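PreproPTTH (Bombyx mori, PDB 5AOQ) is the prothoracicotropic hormone, a cystine-knot neurohormone that binds the receptor tyrosine kinase Torso and is linked to the timing of metamorphosis. Local coordinates at residues I23-E28 with P32-T37. The protein carries 1 engineered substitution. Sequence-based numbering, arbitrary orientation.
Sequences IEDLGE and PRFIET
E24 and I35 form the hydrogen-bonded pair at the loop end of an antiparallel beta hairpin, strands 20-24 and 35-39, in this cystine-knot hormone. E24 N gives its hydrogen to I35 O and I35 N returns one to E24 O, each bond 2.8 Å long. Their side chains run side by side on the face turned to the long strands 55-65 and 86-97. Branched, apolar I35 suits its buried place there, against I61 of strand 55-65 and under the L26 side chain, which crosses it at a slant with L26 CD1 3.7 Å from I35 CD1. I35 CG2 lies 3.7 Å from E24 OE1. The extended E24 chain carries its carboxylate onward to H90, which takes OE2 in a hydrogen bond. I23, on the other face of the sheet, meets F34 of the loop, and both touch Torso; I23 CG2, anti to the backbone N, comes to the edge of the ring near F34 CD1, at 3.8 Å. F34 also stacks on H202 of Torso, so a flat aromatic serves the hairpin and the receptor alike. R33 reaches across the loop with CG anti to its backbone N (chi1 -178°) and the chain straight to NE. Its guanidinium has F34 CZ above one face and E28 CB over the opposite one, while D25 OD2 lies at its edge. The carboxylate and guanidinium planes are nearly perpendicular, 80° apart, and the salt bridge from D25 OD2 to R33 NE is long at 3.8 Å. With an alanine here, the D25 carboxylate is likely to lose its cationic mate and a gap to open between F34 and E28. G27 has a positive phi, which favours glycine; its N makes a weak hydrogen bond, 2.8 Å, to D25 OD1.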
loop_
_atom_site.group_PDB
_atom_site.type_symbol
_atom_site.label_atom_id
_atom_site.label_comp_id
_atom_site.label_asym_id
_atom_site.label_seq_id
_atom_site.Cartn_x
_atom_site.Cartn_y
_atom_site.Cartn_z
ATOM N N ILE D 23 -10.433 11.988 -9.930
ATOM C CA ILE D 23 -9.838 11.394 -8.740
ATOM C C ILE D 23 -10.828 10.450 -8.073
ATOM O O ILE D 23 -12.011 10.764 -7.942
ATOM C CB ILE D 23 -9.392 12.467 -7.728
ATOM C CG1 ILE D 23 -8.398 13.428 -8.389
ATOM C CG2 ILE D 23 -8.776 11.808 -6.491
ATOM C CD1 ILE D 23 -7.960 14.581 -7.508
ATOM N N GLU D 24 -10.325 9.292 -7.658
ATOM C CA GLU D 24 -11.117 8.321 -6.918
ATOM C C GLU D 24 -10.643 8.294 -5.468
ATOM O O GLU D 24 -9.473 8.025 -5.191
ATOM C CB GLU D 24 -11.004 6.938 -7.559
ATOM C CG GLU D 24 -12.026 5.931 -7.062
ATOM C CD GLU D 24 -11.901 4.588 -7.754
ATOM O OE1 GLU D 24 -11.085 4.474 -8.694
ATOM O OE2 GLU D 24 -12.619 3.645 -7.360
ATOM N N ASP D 25 -11.559 8.586 -4.550
ATOM C CA ASP D 25 -11.222 8.732 -3.138
ATOM C C ASP D 25 -10.959 7.401 -2.439
ATOM O O ASP D 25 -9.970 7.257 -1.724
ATOM C CB ASP D 25 -12.341 9.474 -2.406
ATOM C CG ASP D 25 -11.915 9.963 -1.037
ATOM O OD1 ASP D 25 -12.006 9.179 -0.069
ATOM O OD2 ASP D 25 -11.486 11.132 -0.927
ATOM N N LEU D 26 -11.866 6.443 -2.625
ATOM C CA LEU D 26 -11.755 5.123 -2.002
ATOM C C LEU D 26 -11.688 5.203 -0.478
ATOM O O LEU D 26 -11.336 4.226 0.185
ATOM C CB LEU D 26 -10.523 4.375 -2.526
ATOM C CG LEU D 26 -10.511 3.996 -4.006
ATOM C CD1 LEU D 26 -9.161 3.413 -4.383
ATOM C CD2 LEU D 26 -11.624 3.007 -4.313
ATOM N N GLY D 27 -12.030 6.360 0.080
ATOM C CA GLY D 27 -12.001 6.541 1.519
ATOM C C GLY D 27 -10.590 6.556 2.074
ATOM O O GLY D 27 -9.636 6.170 1.400
ATOM N N GLU D 28 -10.462 7.014 3.315
ATOM C CA GLU D 28 -9.166 7.108 3.971
ATOM C C GLU D 28 -8.688 5.724 4.412
ATOM O O GLU D 28 -7.527 5.547 4.782
ATOM C CB GLU D 28 -9.250 8.057 5.169
ATOM C CG GLU D 28 -7.905 8.472 5.739
ATOM C CD GLU D 28 -8.033 9.551 6.796
ATOM O OE1 GLU D 28 -9.167 9.802 7.258
ATOM O OE2 GLU D 28 -7.002 10.153 7.163
ATOM N N PRO D 32 -3.487 3.408 -0.674
ATOM C CA PRO D 32 -3.509 4.403 -1.747
ATOM C C PRO D 32 -4.862 5.103 -1.779
ATOM O O PRO D 32 -5.784 4.618 -2.434
ATOM C CB PRO D 32 -3.277 3.567 -3.004
ATOM C CG PRO D 32 -3.893 2.255 -2.678
ATOM C CD PRO D 32 -3.656 2.041 -1.203
ATOM N N ARG D 33 -4.987 6.216 -1.065
ATOM C CA ARG D 33 -6.271 6.893 -0.951
ATOM C C ARG D 33 -6.695 7.456 -2.302
ATOM O O ARG D 33 -7.583 6.913 -2.958
ATOM C CB ARG D 33 -6.202 8.013 0.090
ATOM C CG ARG D 33 -7.519 8.744 0.293
ATOM C CD ARG D 33 -7.435 9.747 1.428
ATOM N NE ARG D 33 -8.695 10.459 1.621
ATOM C CZ ARG D 33 -8.934 11.301 2.622
ATOM N NH1 ARG D 33 -8.000 11.546 3.530
ATOM N NH2 ARG D 33 -10.113 11.903 2.714
ATOM N N PHE D 34 -6.045 8.533 -2.723
ATOM C CA PHE D 34 -6.397 9.189 -3.972
ATOM C C PHE D 34 -5.878 8.407 -5.174
ATOM O O PHE D 34 -4.675 8.178 -5.302
ATOM C CB PHE D 34 -5.839 10.611 -3.997
ATOM C CG PHE D 34 -6.284 11.458 -2.843
ATOM C CD1 PHE D 34 -7.511 12.100 -2.874
ATOM C CD2 PHE D 34 -5.483 11.606 -1.724
ATOM C CE1 PHE D 34 -7.926 12.882 -1.816
ATOM C CE2 PHE D 34 -5.893 12.386 -0.661
ATOM C CZ PHE D 34 -7.117 13.024 -0.706
ATOM N N ILE D 35 -6.796 8.000 -6.048
ATOM C CA ILE D 35 -6.444 7.270 -7.263
ATOM C C ILE D 35 -6.696 8.128 -8.497
ATOM O O ILE D 35 -7.710 8.820 -8.589
ATOM C CB ILE D 35 -7.241 5.943 -7.374
ATOM C CG1 ILE D 35 -6.462 4.785 -6.752
ATOM C CG2 ILE D 35 -7.556 5.588 -8.830
ATOM C CD1 ILE D 35 -5.946 5.053 -5.358
ATOM N N GLU D 36 -5.764 8.069 -9.443
ATOM C CA GLU D 36 -5.878 8.804 -10.696
ATOM C C GLU D 36 -6.666 7.997 -11.724
ATOM O O GLU D 36 -6.301 6.867 -12.047
ATOM C CB GLU D 36 -4.487 9.148 -11.238
ATOM C CG GLU D 36 -4.495 9.919 -12.549
ATOM C CD GLU D 36 -3.099 10.286 -13.016
ATOM O OE1 GLU D 36 -2.155 10.203 -12.203
ATOM O OE2 GLU D 36 -2.944 10.656 -14.198
ATOM N N THR D 37 -7.749 8.584 -12.230
ATOM C CA THR D 37 -8.603 7.925 -13.216
ATOM C C THR D 37 -8.720 8.764 -14.487
ATOM O O THR D 37 -9.163 9.909 -14.438
ATOM C CB THR D 37 -10.016 7.668 -12.650
ATOM O OG1 THR D 37 -9.918 6.895 -11.448
ATOM C CG2 THR D 37 -10.884 6.925 -13.660
#